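Local coordinates for protein RNA-dependent RNA Polymerase (Bombyx mori cytoplasmic polyhedrosis virus, PDB 6TZ0) that synthesises viral RNA as an RNA-directed RNA polymerase, making plus strands conservatively from the double-stranded genome in transcription and complementary minus strands in genome replication, at residues R266-V271 with H281-T286; P270-F275 with E531-T536. One frame throughout, in Å; residues are numbered along the deposited sequence.

Contact 1 of 2, residues R266-V271 with H281-T286; sequences RATVPV and HRTKTT
Arg266 leans across strand 281-285 at one end of the pairing, while Val269 and Val271 meet Arg282 near the other. In Arg266, CG stands anti to the carbonyl carbon and the chain bends at the next bond (chi2 -71°), laying CD 3.6 Å from Lys284 O. Beyond it the guanidinium comes beside Thr285, with NH1 3.2 Å from OG1, but the angle is too poor for a hydrogen bond; that hydroxyl is hydrogen-bonded to Ser287 OG. A long, flexible arginine suits this exposed margin, since its methylenes can cover the neighbouring backbone.

The two segments are the arms of a beta hairpin, strands 266-272 and 278-285, which form a two-stranded antiparallel sheet in the N-terminal region of the polymerase. Val269 and Arg282 are a hydrogen-bonded pair: Val269 N donates to Arg282 O at 3.0 Å, and Arg282 N returns a bond to Val269 O at 3.1 Å. Ala267 and Lys284 are joined in the same way. Pro270 lies opposite His281 in a non-hydrogen-bonded pair, where its missing N-H costs no cross-strand bond.

Side chains alternate between the faces. With Ala267, Val269 and Lys284 lies Arg282, extended from CG to NE; Val271 CG2 touches its CG at 3.8 Å, the two side chains crossing at about a right angle. Val269 CG2 rests 3.8 Å from Lys284 CD, one branch methyl against a methylene, and Gln325 of helix 325-339 covers Val269 and Ala267. On the other face, His281 runs alongside Thr268: His281 CB is 3.3 Å from Val269 O and His281 CD2 3.8 Å from Thr268 OG1. His281 ND1 is hydrogen-bonded to His1039 ND1, and the His281 ring also meets that of Tyr1042.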
ATOM      1  N   ARG A 266     -30.007 -31.809  -3.175  1.00 38.40           N
ATOM      2  CA  ARG A 266     -30.742 -31.290  -2.031  1.00 38.40           C
ATOM      3  C   ARG A 266     -29.766 -31.039  -0.899  1.00 38.40           C
ATOM      4  O   ARG A 266     -28.831 -31.813  -0.697  1.00 38.40           O
ATOM      5  CB  ARG A 266     -31.827 -32.263  -1.556  1.00 38.40           C
ATOM      6  CG  ARG A 266     -32.956 -32.494  -2.532  1.00 38.40           C
ATOM      7  CD  ARG A 266     -33.844 -31.270  -2.628  1.00 38.40           C
ATOM      8  NE  ARG A 266     -35.014 -31.503  -3.469  1.00 38.40           N
ATOM      9  CZ  ARG A 266     -35.055 -31.270  -4.776  1.00 38.40           C
ATOM     10  NH1 ARG A 266     -33.990 -30.795  -5.405  1.00 38.40           N
ATOM     11  NH2 ARG A 266     -36.165 -31.512  -5.459  1.00 38.40           N
ATOM     12  N   ALA A 267     -29.991 -29.962  -0.159  1.00 33.61           N
ATOM     13  CA  ALA A 267     -29.207 -29.707   1.035  1.00 33.61           C
ATOM     14  C   ALA A 267     -30.118 -29.122   2.097  1.00 33.61           C
ATOM     15  O   ALA A 267     -30.950 -28.262   1.802  1.00 33.61           O
ATOM     16  CB  ALA A 267     -28.038 -28.759   0.762  1.00 33.61           C
ATOM     17  N   THR A 268     -29.964 -29.604   3.320  1.00 32.36           N
ATOM     18  CA  THR A 268     -30.643 -29.037   4.475  1.00 32.36           C
ATOM     19  C   THR A 268     -29.665 -28.108   5.199  1.00 32.36           C
ATOM     20  O   THR A 268     -28.710 -28.556   5.837  1.00 32.36           O
ATOM     21  CB  THR A 268     -31.230 -30.144   5.355  1.00 32.36           C
ATOM     22  OG1 THR A 268     -31.688 -29.608   6.602  1.00 32.36           O
ATOM     23  CG2 THR A 268     -30.284 -31.328   5.546  1.00 32.36           C
ATOM     24  N   VAL A 269     -29.895 -26.810   5.057  1.00 29.77           N
ATOM     25  CA  VAL A 269     -28.921 -25.774   5.391  1.00 29.77           C
ATOM     26  C   VAL A 269     -29.525 -24.932   6.509  1.00 29.77           C
ATOM     27  O   VAL A 269     -30.750 -24.925   6.687  1.00 29.77           O
ATOM     28  CB  VAL A 269     -28.561 -24.917   4.157  1.00 29.77           C
ATOM     29  CG1 VAL A 269     -28.061 -25.795   3.055  1.00 29.77           C
ATOM     30  CG2 VAL A 269     -29.760 -24.122   3.681  1.00 29.77           C
ATOM     31  N   PRO A 270     -28.707 -24.229   7.293  1.00 28.41           N
ATOM     32  CA  PRO A 270     -29.267 -23.311   8.290  1.00 28.41           C
ATOM     33  C   PRO A 270     -29.772 -22.023   7.649  1.00 28.41           C
ATOM     34  O   PRO A 270     -29.462 -21.696   6.505  1.00 28.41           O
ATOM     35  CB  PRO A 270     -28.091 -23.040   9.233  1.00 28.41           C
ATOM     36  CG  PRO A 270     -26.903 -23.282   8.420  1.00 28.41           C
ATOM     37  CD  PRO A 270     -27.257 -24.400   7.489  1.00 28.41           C
ATOM     38  N   VAL A 271     -30.573 -21.289   8.420  1.00 28.35           N
ATOM     39  CA  VAL A 271     -31.202 -20.054   7.971  1.00 28.35           C
ATOM     40  C   VAL A 271     -30.815 -18.938   8.927  1.00 28.35           C
ATOM     41  O   VAL A 271     -31.009 -19.061  10.140  1.00 28.35           O
ATOM     42  CB  VAL A 271     -32.734 -20.188   7.885  1.00 28.35           C
ATOM     43  CG1 VAL A 271     -33.377 -18.849   7.607  1.00 28.35           C
ATOM     44  CG2 VAL A 271     -33.121 -21.179   6.815  1.00 28.35           C
ATOM     45  N   HIS A 281     -33.796 -23.920   9.974  1.00 30.33           N
ATOM     46  CA  HIS A 281     -33.162 -24.621   8.874  1.00 30.33           C
ATOM     47  C   HIS A 281     -34.228 -25.011   7.867  1.00 30.33           C
ATOM     48  O   HIS A 281     -35.366 -25.314   8.229  1.00 30.33           O
ATOM     49  CB  HIS A 281     -32.399 -25.868   9.342  1.00 30.33           C
ATOM     50  CG  HIS A 281     -33.274 -26.952   9.879  1.00 30.33           C
ATOM     51  ND1 HIS A 281     -33.705 -26.980  11.184  1.00 30.33           N
ATOM     52  CD2 HIS A 281     -33.819 -28.035   9.279  1.00 30.33           C
ATOM     53  CE1 HIS A 281     -34.467 -28.041  11.372  1.00 30.33           C
ATOM     54  NE2 HIS A 281     -34.558 -28.694  10.229  1.00 30.33           N
ATOM     55  N   ARG A 282     -33.853 -24.994   6.598  1.00 31.49           N
ATOM     56  CA  ARG A 282     -34.751 -25.351   5.516  1.00 31.49           C
ATOM     57  C   ARG A 282     -34.091 -26.433   4.685  1.00 31.49           C
ATOM     58  O   ARG A 282     -32.914 -26.737   4.859  1.00 31.49           O
ATOM     59  CB  ARG A 282     -35.104 -24.127   4.655  1.00 31.49           C
ATOM     60  CG  ARG A 282     -33.933 -23.486   3.932  1.00 31.49           C
ATOM     61  CD  ARG A 282     -34.333 -22.143   3.337  1.00 31.49           C
ATOM     62  NE  ARG A 282     -33.183 -21.395   2.832  1.00 31.49           N
ATOM     63  CZ  ARG A 282     -32.819 -21.339   1.557  1.00 31.49           C
ATOM     64  NH1 ARG A 282     -33.546 -21.949   0.636  1.00 31.49           N
ATOM     65  NH2 ARG A 282     -31.752 -20.641   1.197  1.00 31.49           N
ATOM     66  N   THR A 283     -34.864 -27.031   3.795  1.00 32.78           N
ATOM     67  CA  THR A 283     -34.359 -28.022   2.856  1.00 32.78           C
ATOM     68  C   THR A 283     -34.571 -27.467   1.458  1.00 32.78           C
ATOM     69  O   THR A 283     -35.705 -27.394   0.980  1.00 32.78           O
ATOM     70  CB  THR A 283     -35.061 -29.365   3.030  1.00 32.78           C
ATOM     71  OG1 THR A 283     -34.864 -29.838   4.366  1.00 32.78           O
ATOM     72  CG2 THR A 283     -34.496 -30.386   2.057  1.00 32.78           C
ATOM     73  N   LYS A 284     -33.484 -27.083   0.806  1.00 33.43           N
ATOM     74  CA  LYS A 284     -33.548 -26.390  -0.467  1.00 33.43           C
ATOM     75  C   LYS A 284     -32.933 -27.247  -1.562  1.00 33.43           C
ATOM     76  O   LYS A 284     -32.295 -28.268  -1.301  1.00 33.43           O
ATOM     77  CB  LYS A 284     -32.826 -25.044  -0.383  1.00 33.43           C
ATOM     78  CG  LYS A 284     -31.328 -25.160  -0.221  1.00 33.43           C
ATOM     79  CD  LYS A 284     -30.687 -23.808  -0.009  1.00 33.43           C
ATOM     80  CE  LYS A 284     -30.787 -22.931  -1.237  1.00 33.43           C
ATOM     81  NZ  LYS A 284     -30.006 -23.444  -2.380  1.00 33.43           N
ATOM     82  N   THR A 285     -33.128 -26.819  -2.802  1.00 35.70           N
ATOM     83  CA  THR A 285     -32.464 -27.433  -3.940  1.00 35.70           C
ATOM     84  C   THR A 285     -31.146 -26.718  -4.195  1.00 35.70           C
ATOM     85  O   THR A 285     -31.014 -25.524  -3.914  1.00 35.70           O
ATOM     86  CB  THR A 285     -33.347 -27.413  -5.191  1.00 35.70           C
ATOM     87  OG1 THR A 285     -32.653 -28.047  -6.273  1.00 35.70           O
ATOM     88  CG2 THR A 285     -33.735 -26.005  -5.594  1.00 35.70           C
ATOM     89  N   THR A 286     -30.154 -27.464  -4.676  1.00 36.07           N
ATOM     90  CA  THR A 286     -28.847 -26.905  -4.984  1.00 36.07           C
ATOM     91  C   THR A 286     -28.512 -27.028  -6.459  1.00 36.07           C
ATOM     92  O   THR A 286     -27.349 -26.885  -6.841  1.00 36.07           O
ATOM     93  CB  THR A 286     -27.758 -27.561  -4.137  1.00 36.07           C
ATOM     94  OG1 THR A 286     -27.744 -28.975  -4.365  1.00 36.07           O
ATOM     95  CG2 THR A 286     -27.979 -27.284  -2.670  1.00 36.07           C
TER

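Contact 2 of 2, residues P270-F275 with E531-T536; sequences PVWSQF and EMLYWT
Leu533 sets its CD2 methyl over one face of the Trp272 indole, in a CH-pi contact 3.6 Å from the centroid of the six-membered ring and 14° off the ring normal. The two side chains run side by side, pointing the same way, and Leu533 CB and CG continue the cover across the indole. A broad aromatic face opposite a branched aliphatic chain makes a good apolar fit in this buried place. Next along the helix, Tyr534 turns CG anti to its backbone N (chi1 177°), and its ring borders the chain beyond Trp272: CD1 lies 3.2 Å from Ser273 O and CE1 lies 3.6 Å from Gln274 CG. The Gln274 amide stands nearly perpendicular to that ring.

Further out, Ser537 OG is hydrogen-bonded to both Trp272 N and Leu533 O, linking the two backbones, while Gly730 O accepts from Trp272 NE1. Ser273 OG accepts from Phe275 N in an ST turn, shaping the chain as it leaves the strand. Helix 530-535 lies between strand 266-272 of the hairpin and its continuation, met by Leu533 and Tyr534, and strands 682-687, 720-722 and 725-727, met by Met532, with Leu533 also touching Val727.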
ATOM      1  N   PRO A 270     -28.707 -24.229   7.293  1.00 28.41           N
ATOM      2  CA  PRO A 270     -29.267 -23.311   8.290  1.00 28.41           C
ATOM      3  C   PRO A 270     -29.772 -22.023   7.649  1.00 28.41           C
ATOM      4  O   PRO A 270     -29.462 -21.696   6.505  1.00 28.41           O
ATOM      5  CB  PRO A 270     -28.091 -23.040   9.233  1.00 28.41           C
ATOM      6  CG  PRO A 270     -26.903 -23.282   8.420  1.00 28.41           C
ATOM      7  CD  PRO A 270     -27.257 -24.400   7.489  1.00 28.41           C
ATOM      8  N   VAL A 271     -30.573 -21.289   8.420  1.00 28.35           N
ATOM      9  CA  VAL A 271     -31.202 -20.054   7.971  1.00 28.35           C
ATOM     10  C   VAL A 271     -30.815 -18.938   8.927  1.00 28.35           C
ATOM     11  O   VAL A 271     -31.009 -19.061  10.140  1.00 28.35           O
ATOM     12  CB  VAL A 271     -32.734 -20.188   7.885  1.00 28.35           C
ATOM     13  CG1 VAL A 271     -33.377 -18.849   7.607  1.00 28.35           C
ATOM     14  CG2 VAL A 271     -33.121 -21.179   6.815  1.00 28.35           C
ATOM     15  N   TRP A 272     -30.286 -17.852   8.380  1.00 29.20           N
ATOM     16  CA  TRP A 272     -29.812 -16.727   9.168  1.00 29.20           C
ATOM     17  C   TRP A 272     -30.794 -15.567   9.136  1.00 29.20           C
ATOM     18  O   TRP A 272     -31.364 -15.242   8.094  1.00 29.20           O
ATOM     19  CB  TRP A 272     -28.454 -16.261   8.657  1.00 29.20           C
ATOM     20  CG  TRP A 272     -27.354 -17.197   8.987  1.00 29.20           C
ATOM     21  CD1 TRP A 272     -26.952 -18.272   8.260  1.00 29.20           C
ATOM     22  CD2 TRP A 272     -26.480 -17.122  10.114  1.00 29.20           C
ATOM     23  NE1 TRP A 272     -25.900 -18.885   8.873  1.00 29.20           N
ATOM     24  CE2 TRP A 272     -25.585 -18.197  10.011  1.00 29.20           C
ATOM     25  CE3 TRP A 272     -26.369 -16.251  11.202  1.00 29.20           C
ATOM     26  CZ2 TRP A 272     -24.594 -18.430  10.955  1.00 29.20           C
ATOM     27  CZ3 TRP A 272     -25.385 -16.488  12.140  1.00 29.20           C
ATOM     28  CH2 TRP A 272     -24.510 -17.564  12.009  1.00 29.20           C
ATOM     29  N   SER A 273     -30.961 -14.934  10.289  1.00 32.81           N
ATOM     30  CA  SER A 273     -31.766 -13.738  10.441  1.00 32.81           C
ATOM     31  C   SER A 273     -31.024 -12.512   9.923  1.00 32.81           C
ATOM     32  O   SER A 273     -29.858 -12.571   9.527  1.00 32.81           O
ATOM     33  CB  SER A 273     -32.132 -13.533  11.904  1.00 32.81           C
ATOM     34  OG  SER A 273     -32.755 -12.282  12.094  1.00 32.81           O
ATOM     35  N   GLN A 274     -31.722 -11.378   9.931  1.00 36.04           N
ATOM     36  CA  GLN A 274     -31.078 -10.102   9.669  1.00 36.04           C
ATOM     37  C   GLN A 274     -30.127  -9.744  10.794  1.00 36.04           C
ATOM     38  O   GLN A 274     -29.091  -9.117  10.562  1.00 36.04           O
ATOM     39  CB  GLN A 274     -32.131  -9.007   9.545  1.00 36.04           C
ATOM     40  CG  GLN A 274     -33.233  -9.319   8.587  1.00 36.04           C
ATOM     41  CD  GLN A 274     -34.311  -8.277   8.600  1.00 36.04           C
ATOM     42  OE1 GLN A 274     -34.231  -7.295   9.331  1.00 36.04           O
ATOM     43  NE2 GLN A 274     -35.345  -8.491   7.802  1.00 36.04           N
ATOM     44  N   PHE A 275     -30.495 -10.096  12.017  1.00 36.13           N
ATOM     45  CA  PHE A 275     -29.792  -9.688  13.228  1.00 36.13           C
ATOM     46  C   PHE A 275     -28.845 -10.771  13.730  1.00 36.13           C
ATOM     47  O   PHE A 275     -28.829 -11.061  14.926  1.00 36.13           O
ATOM     48  CB  PHE A 275     -30.821  -9.321  14.288  1.00 36.13           C
ATOM     49  CG  PHE A 275     -31.747  -8.218  13.861  1.00 36.13           C
ATOM     50  CD1 PHE A 275     -31.369  -6.896  13.990  1.00 36.13           C
ATOM     51  CD2 PHE A 275     -32.983  -8.505  13.298  1.00 36.13           C
ATOM     52  CE1 PHE A 275     -32.211  -5.882  13.585  1.00 36.13           C
ATOM     53  CE2 PHE A 275     -33.824  -7.494  12.887  1.00 36.13           C
ATOM     54  CZ  PHE A 275     -33.436  -6.185  13.031  1.00 36.13           C
ATOM     55  N   GLU A 531     -23.608 -10.372   6.286  1.00 36.79           N
ATOM     56  CA  GLU A 531     -24.487 -10.063   5.166  1.00 36.79           C
ATOM     57  C   GLU A 531     -24.524 -11.202   4.162  1.00 36.79           C
ATOM     58  O   GLU A 531     -25.570 -11.468   3.564  1.00 36.79           O
ATOM     59  CB  GLU A 531     -24.058  -8.762   4.490  1.00 36.79           C
ATOM     60  CG  GLU A 531     -24.145  -7.549   5.401  1.00 36.79           C
ATOM     61  CD  GLU A 531     -25.560  -7.246   5.880  1.00 36.79           C
ATOM     62  OE1 GLU A 531     -26.529  -7.500   5.133  1.00 36.79           O
ATOM     63  OE2 GLU A 531     -25.700  -6.747   7.017  1.00 36.79           O
ATOM     64  N   MET A 532     -23.405 -11.899   3.972  1.00 33.11           N
ATOM     65  CA  MET A 532     -23.409 -13.064   3.095  1.00 33.11           C
ATOM     66  C   MET A 532     -24.180 -14.217   3.719  1.00 33.11           C
ATOM     67  O   MET A 532     -24.900 -14.941   3.024  1.00 33.11           O
ATOM     68  CB  MET A 532     -21.982 -13.493   2.781  1.00 33.11           C
ATOM     69  CG  MET A 532     -21.228 -12.515   1.935  1.00 33.11           C
ATOM     70  SD  MET A 532     -19.576 -13.086   1.497  1.00 33.11           S
ATOM     71  CE  MET A 532     -18.719 -12.807   3.031  1.00 33.11           C
ATOM     72  N   LEU A 533     -24.027 -14.400   5.029  1.00 31.32           N
ATOM     73  CA  LEU A 533     -24.807 -15.386   5.767  1.00 31.32           C
ATOM     74  C   LEU A 533     -26.300 -15.094   5.714  1.00 31.32           C
ATOM     75  O   LEU A 533     -27.107 -16.025   5.657  1.00 31.32           O
ATOM     76  CB  LEU A 533     -24.302 -15.435   7.206  1.00 31.32           C
ATOM     77  CG  LEU A 533     -23.285 -16.487   7.650  1.00 31.32           C
ATOM     78  CD1 LEU A 533     -22.097 -16.605   6.757  1.00 31.32           C
ATOM     79  CD2 LEU A 533     -22.794 -16.012   8.993  1.00 31.32           C
ATOM     80  N   TYR A 534     -26.686 -13.817   5.692  1.00 31.31           N
ATOM     81  CA  TYR A 534     -28.098 -13.485   5.525  1.00 31.31           C
ATOM     82  C   TYR A 534     -28.563 -13.721   4.093  1.00 31.31           C
ATOM     83  O   TYR A 534     -29.565 -14.406   3.866  1.00 31.31           O
ATOM     84  CB  TYR A 534     -28.362 -12.040   5.938  1.00 31.31           C
ATOM     85  CG  TYR A 534     -29.795 -11.635   5.716  1.00 31.31           C
ATOM     86  CD1 TYR A 534     -30.806 -12.152   6.509  1.00 31.31           C
ATOM     87  CD2 TYR A 534     -30.141 -10.746   4.709  1.00 31.31           C
ATOM     88  CE1 TYR A 534     -32.110 -11.803   6.311  1.00 31.31           C
ATOM     89  CE2 TYR A 534     -31.453 -10.392   4.501  1.00 31.31           C
ATOM     90  CZ  TYR A 534     -32.431 -10.923   5.308  1.00 31.31           C
ATOM     91  OH  TYR A 534     -33.742 -10.571   5.120  1.00 31.31           O
ATOM     92  N   TRP A 535     -27.854 -13.170   3.113  1.00 29.61           N
ATOM     93  CA  TRP A 535     -28.329 -13.239   1.738  1.00 29.61           C
ATOM     94  C   TRP A 535     -28.120 -14.591   1.080  1.00 29.61           C
ATOM     95  O   TRP A 535     -28.565 -14.775  -0.055  1.00 29.61           O
ATOM     96  CB  TRP A 535     -27.667 -12.172   0.867  1.00 29.61           C
ATOM     97  CG  TRP A 535     -28.189 -10.806   1.093  1.00 29.61           C
ATOM     98  CD1 TRP A 535     -27.576  -9.797   1.760  1.00 29.61           C
ATOM     99  CD2 TRP A 535     -29.456 -10.302   0.673  1.00 29.61           C
ATOM    100  NE1 TRP A 535     -28.375  -8.683   1.768  1.00 29.61           N
ATOM    101  CE2 TRP A 535     -29.540  -8.971   1.109  1.00 29.61           C
ATOM    102  CE3 TRP A 535     -30.530 -10.850  -0.030  1.00 29.61           C
ATOM    103  CZ2 TRP A 535     -30.651  -8.177   0.863  1.00 29.61           C
ATOM    104  CZ3 TRP A 535     -31.627 -10.062  -0.274  1.00 29.61           C
ATOM    105  CH2 TRP A 535     -31.682  -8.741   0.170  1.00 29.61           C
ATOM    106  N   THR A 536     -27.460 -15.536   1.732  1.00 30.33           N
ATOM    107  CA  THR A 536     -27.362 -16.862   1.152  1.00 30.33           C
ATOM    108  C   THR A 536     -28.393 -17.808   1.759  1.00 30.33           C
ATOM    109  O   THR A 536     -28.627 -18.893   1.217  1.00 30.33           O
ATOM    110  CB  THR A 536     -25.936 -17.398   1.325  1.00 30.33           C
ATOM    111  OG1 THR A 536     -25.014 -16.319   1.160  1.00 30.33           O
ATOM    112  CG2 THR A 536     -25.610 -18.345   0.205  1.00 30.33           C
TER

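In the fold
Contacts 1 and 2 share Pro270 and Val271 on strand 266-272 and have centres 13 Å apart. Contact 1 pairs this strand with its hairpin partner; where the strand ends, contact 2 ties it to helix 530-535 of the polymerase domain. They also meet directly, with Arg282 NH2 packed 3.6 Å from Thr536 O. Neither reaches the annotated sites, but the helix of contact 2 leads along the chain to strand 541-548, which carries the magnesium-binding Asp547 and Val548, and it packs on strand 682-687, which follows Asp680 and Asp681. Together they join an N-terminal hairpin to elements next to the palm's catalytic sheet.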